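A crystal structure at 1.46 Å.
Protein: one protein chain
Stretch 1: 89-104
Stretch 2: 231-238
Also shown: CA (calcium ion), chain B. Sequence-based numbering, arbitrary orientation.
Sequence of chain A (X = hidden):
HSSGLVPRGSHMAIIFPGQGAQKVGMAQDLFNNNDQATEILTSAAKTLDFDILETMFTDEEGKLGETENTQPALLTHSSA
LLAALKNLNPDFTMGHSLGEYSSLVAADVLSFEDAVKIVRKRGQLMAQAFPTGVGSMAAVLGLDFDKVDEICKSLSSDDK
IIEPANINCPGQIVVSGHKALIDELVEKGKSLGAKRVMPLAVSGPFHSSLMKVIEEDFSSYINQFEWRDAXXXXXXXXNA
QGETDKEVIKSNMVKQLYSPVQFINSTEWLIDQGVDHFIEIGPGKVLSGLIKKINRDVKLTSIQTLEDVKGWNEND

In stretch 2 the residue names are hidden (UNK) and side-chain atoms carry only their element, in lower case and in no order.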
# COMPACT_ATOMS: atom_id res chain seq x y z
N ASN A 89 6.36 12.36 14.96
CA ASN A 89 7.65 12.91 14.54
C ASN A 89 8.39 11.89 13.69
O ASN A 89 9.44 11.36 14.08
CB ASN A 89 8.51 13.24 15.78
CG ASN A 89 7.87 14.25 16.72
OD1 ASN A 89 8.05 14.12 17.99
ND2 ASN A 89 7.19 15.22 16.19
N PRO A 90 7.80 11.53 12.52
CA PRO A 90 8.51 10.53 11.75
C PRO A 90 9.80 11.03 11.14
O PRO A 90 9.86 12.18 10.74
CB PRO A 90 7.48 10.18 10.63
CG PRO A 90 6.67 11.42 10.43
CD PRO A 90 6.55 11.96 11.85
N ASP A 91 10.76 10.12 11.05
CA ASP A 91 11.97 10.35 10.27
C ASP A 91 11.81 9.93 8.80
O ASP A 91 12.41 10.54 7.89
CB ASP A 91 13.07 9.59 10.94
CG ASP A 91 13.28 10.04 12.40
OD1 ASP A 91 13.66 11.26 12.52
OD2 ASP A 91 13.16 9.21 13.31
N PHE A 92 10.88 8.96 8.55
CA PHE A 92 10.68 8.47 7.18
C PHE A 92 9.25 7.89 7.16
O PHE A 92 8.57 7.72 8.18
CB PHE A 92 11.57 7.22 6.91
CG PHE A 92 13.09 7.50 7.00
CD1 PHE A 92 13.70 7.22 8.21
CD2 PHE A 92 13.79 8.04 5.93
CE1 PHE A 92 15.10 7.49 8.39
CE2 PHE A 92 15.18 8.27 6.08
CZ PHE A 92 15.78 7.99 7.32
N THR A 93 8.84 7.56 5.93
CA THR A 93 7.53 6.88 5.78
C THR A 93 7.60 5.99 4.56
O THR A 93 8.42 6.16 3.64
CB THR A 93 6.42 7.96 5.62
OG1 THR A 93 5.14 7.30 5.54
CG2 THR A 93 6.58 8.80 4.41
N MET A 94 6.68 5.01 4.56
CA MET A 94 6.43 4.17 3.35
C MET A 94 5.05 3.60 3.48
O MET A 94 4.45 3.60 4.54
CB MET A 94 7.46 3.00 3.20
CG MET A 94 7.40 1.98 4.30
SD MET A 94 8.34 0.51 3.97
CE MET A 94 8.23 -0.19 5.59
N GLY A 95 4.50 3.18 2.35
CA GLY A 95 3.14 2.53 2.40
C GLY A 95 3.04 1.52 1.28
O GLY A 95 3.72 1.64 0.24
N HIS A 96 2.14 0.55 1.46
CA HIS A 96 2.09 -0.58 0.49
C HIS A 96 1.12 -0.30 -0.63
O HIS A 96 -0.10 -0.27 -0.38
CB HIS A 96 1.72 -1.84 1.25
CG HIS A 96 2.02 -3.10 0.49
ND1 HIS A 96 1.18 -3.54 -0.54
CD2 HIS A 96 2.92 -4.09 0.72
CE1 HIS A 96 1.66 -4.69 -1.02
NE2 HIS A 96 2.69 -5.06 -0.25
N SER A 97 1.67 -0.01 -1.82
CA SER A 97 0.87 0.20 -3.04
C SER A 97 -0.02 1.44 -2.85
O SER A 97 0.48 2.57 -2.89
CB SER A 97 0.13 -1.04 -3.48
OG SER A 97 -0.53 -0.78 -4.71
N LEU A 98 -1.33 1.29 -2.60
CA LEU A 98 -2.15 2.45 -2.25
C LEU A 98 -1.50 3.22 -1.06
O LEU A 98 -1.57 4.46 -0.98
CB LEU A 98 -3.56 1.92 -1.91
CG LEU A 98 -4.59 2.99 -1.44
CD1 LEU A 98 -4.42 3.39 0.08
CD2 LEU A 98 -4.65 4.21 -2.38
N GLY A 99 -1.03 2.47 -0.08
CA GLY A 99 -0.47 3.09 1.12
C GLY A 99 0.59 4.15 0.85
O GLY A 99 0.80 5.02 1.70
N GLU A 100 1.29 4.05 -0.31
CA GLU A 100 2.30 5.06 -0.60
C GLU A 100 1.64 6.42 -0.70
O GLU A 100 2.31 7.43 -0.41
CB GLU A 100 3.02 4.66 -1.90
CG GLU A 100 4.30 5.55 -2.21
CD GLU A 100 5.30 4.81 -3.01
OE1 GLU A 100 5.55 3.62 -2.73
OE2 GLU A 100 5.86 5.46 -3.93
N TYR A 101 0.38 6.48 -1.15
CA TYR A 101 -0.35 7.79 -1.22
C TYR A 101 -0.58 8.33 0.18
O TYR A 101 -0.57 9.57 0.37
CB TYR A 101 -1.58 7.67 -2.06
CG TYR A 101 -1.22 7.48 -3.50
CD1 TYR A 101 -1.04 6.20 -4.07
CD2 TYR A 101 -1.08 8.60 -4.33
CE1 TYR A 101 -0.67 6.00 -5.41
CE2 TYR A 101 -0.69 8.45 -5.67
CZ TYR A 101 -0.49 7.17 -6.18
OH TYR A 101 -0.10 7.07 -7.51
N SER A 102 -0.87 7.50 1.16
CA SER A 102 -0.98 7.97 2.51
C SER A 102 0.36 8.54 2.96
O SER A 102 0.38 9.53 3.68
CB SER A 102 -1.39 6.80 3.39
OG SER A 102 -2.70 6.35 2.96
N SER A 103 1.46 7.92 2.55
CA SER A 103 2.81 8.48 2.88
C SER A 103 2.92 9.87 2.23
O SER A 103 3.57 10.77 2.86
CB SER A 103 3.89 7.52 2.35
OG SER A 103 4.01 6.38 3.14
N LEU A 104 2.43 10.05 1.01
CA LEU A 104 2.55 11.35 0.26
C LEU A 104 1.75 12.38 0.99
O LEU A 104 2.19 13.58 1.10
CB LEU A 104 2.05 11.26 -1.20
CG LEU A 104 2.81 10.22 -2.03
CD1 LEU A 104 2.44 10.44 -3.54
CD2 LEU A 104 4.37 10.30 -1.87
N UNK A 231 8.50 16.51 3.05
CA UNK A 231 9.13 17.04 4.24
C UNK A 231 10.04 16.06 4.97
O UNK A 231 10.91 16.46 5.78
c UNK A 231 6.37 19.37 5.83
c UNK A 231 5.74 20.78 5.66
c UNK A 231 8.03 17.58 5.16
n UNK A 231 5.68 21.13 4.25
c UNK A 231 7.42 18.94 4.76
N UNK A 232 9.94 14.75 4.68
CA UNK A 232 10.87 13.73 5.19
C UNK A 232 10.77 12.63 4.09
O UNK A 232 9.77 12.64 3.34
c UNK A 232 8.44 11.72 6.51
c UNK A 232 9.03 12.98 6.83
c UNK A 232 7.04 11.55 6.67
c UNK A 232 6.21 12.55 7.10
c UNK A 232 8.19 14.00 7.31
c UNK A 232 6.83 13.81 7.49
c UNK A 232 10.51 13.24 6.63
N UNK A 233 11.80 11.76 4.00
CA UNK A 233 11.85 10.83 2.84
C UNK A 233 10.69 9.79 2.85
O UNK A 233 10.36 9.20 3.87
c UNK A 233 13.04 11.73 4.81
c UNK A 233 13.17 10.09 3.00
c UNK A 233 14.11 11.07 3.91
N UNK A 234 10.19 9.58 1.64
CA UNK A 234 9.14 8.56 1.35
C UNK A 234 9.96 7.42 0.71
O UNK A 234 10.60 7.64 -0.38
c UNK A 234 7.42 10.36 0.93
c UNK A 234 7.11 7.96 0.06
c UNK A 234 8.13 9.10 0.40
N UNK A 235 9.98 6.24 1.32
CA UNK A 235 10.70 5.09 0.72
C UNK A 235 9.74 4.50 -0.30
O UNK A 235 8.72 3.94 0.07
c UNK A 235 11.97 2.95 1.10
c UNK A 235 11.14 4.10 1.75
c UNK A 235 12.07 4.85 2.75
N UNK A 236 10.04 4.65 -1.59
CA UNK A 236 9.08 4.32 -2.65
C UNK A 236 9.10 2.85 -2.99
O UNK A 236 10.15 2.15 -2.95
c UNK A 236 9.03 6.63 -3.50
n UNK A 236 7.45 7.62 -5.10
c UNK A 236 8.72 7.50 -4.74
c UNK A 236 9.28 5.18 -3.90
o UNK A 236 9.65 8.07 -5.38
N UNK A 237 7.89 2.33 -3.35
CA UNK A 237 7.75 0.93 -3.65
C UNK A 237 8.58 0.48 -4.86
O UNK A 237 8.96 -0.70 -4.92
c UNK A 237 5.35 0.60 -2.78
n UNK A 237 4.08 0.59 -3.11
c UNK A 237 6.26 0.63 -3.97
o UNK A 237 5.75 0.62 -1.57
N UNK A 238 8.76 1.37 -5.84
CA UNK A 238 9.39 0.97 -7.16
C UNK A 238 10.86 0.64 -6.90
O UNK A 238 11.38 -0.31 -7.45
c UNK A 238 7.87 2.22 -8.64
c UNK A 238 9.24 2.06 -8.24
c UNK A 238 9.68 3.41 -7.85
CA CA B . 0.64 4.63 -8.33
O HOH W 1 6.01 3.85 0.13
O HOH W 2 6.86 3.91 -6.06

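Position 231 carries four carbons in an unbranched row ending in a nitrogen. The side chain is out of reach of stretch 1, and this composition identifies Lys231.

At position 232 one carbon leads into a ring of six carbons, with no hetero atom. Pro90 CG lies 3.8 Å from the centroid of that ring, 23° off its normal, so the proline packs over a face in a CH-pi contact. A ring with no hydroxyl oxygen is phenylalanine, Phe232. Its CE2 lies 3.6 Å from Thr93 CG2, which sits at the ring edge.

Three carbons at position 233 close a ring onto the backbone nitrogen, and the CB of 233 lies 3.6 Å from Phe92 CD2, near the plane of the Phe92 ring; this is Pro233. Its carbonyl remains free to accept: Thr93 N donates to Pro233 O at 3.0 Å, with an N-H...O angle of 149°.

Position 234 has three carbons, one carrying the other two. One branch carbon of 234 lies 4.0 Å from Ser103 CB and 4.1 Å from Leu104 CD2, so this side chain reaches the helix, while the other branch carbon of 234 lies 3.9 Å from Thr93 CG2. The branched pattern is that of valine: Val234.

The same three-carbon fork recurs at position 235, where the CB of 235 is 4.1 Å from Met94 CB, giving Val235. Val235 N donates to Thr93 O at 2.8 Å and 169°, close to linear.

Position 236 shows three carbons, the third bearing one oxygen and one nitrogen. The amide nitrogen of 236 lies 2.9 Å from Glu100 OE2, to which it donates; the residue is a glutamine, Gln236.

At position 237 two carbons end in one oxygen and one nitrogen, and the backbone N of 237 donates to Glu100 OE1 at 2.7 Å and 153°. This shorter amide is Asn237. The amide is probably turned over in the model, so the firm evidence is the backbone.

Position 238 again has one carbon carrying two, and its side chain makes no contact with stretch 1: Val238. Water 2 accepts from Val238 N at 3.2 Å and donates to Glu100 OE2 at 2.8 Å.

The contact therefore works in two parts. Thr93 and Val234 form a single beta bridge, with a CA-CA distance of 5.0 Å; Thr93 uses both its N and its O to hold the neighbouring residues Pro233 and Val235, while apolar groups pack around this bridge. Beyond it, the Glu100 carboxylate receives the side-chain amide of Gln236 and the backbone amide of Asn237, tying the helix to the end of stretch 2. Together the stretches bury 730 Å².

Stretch 2, residues 231-238: KFPVVQNV
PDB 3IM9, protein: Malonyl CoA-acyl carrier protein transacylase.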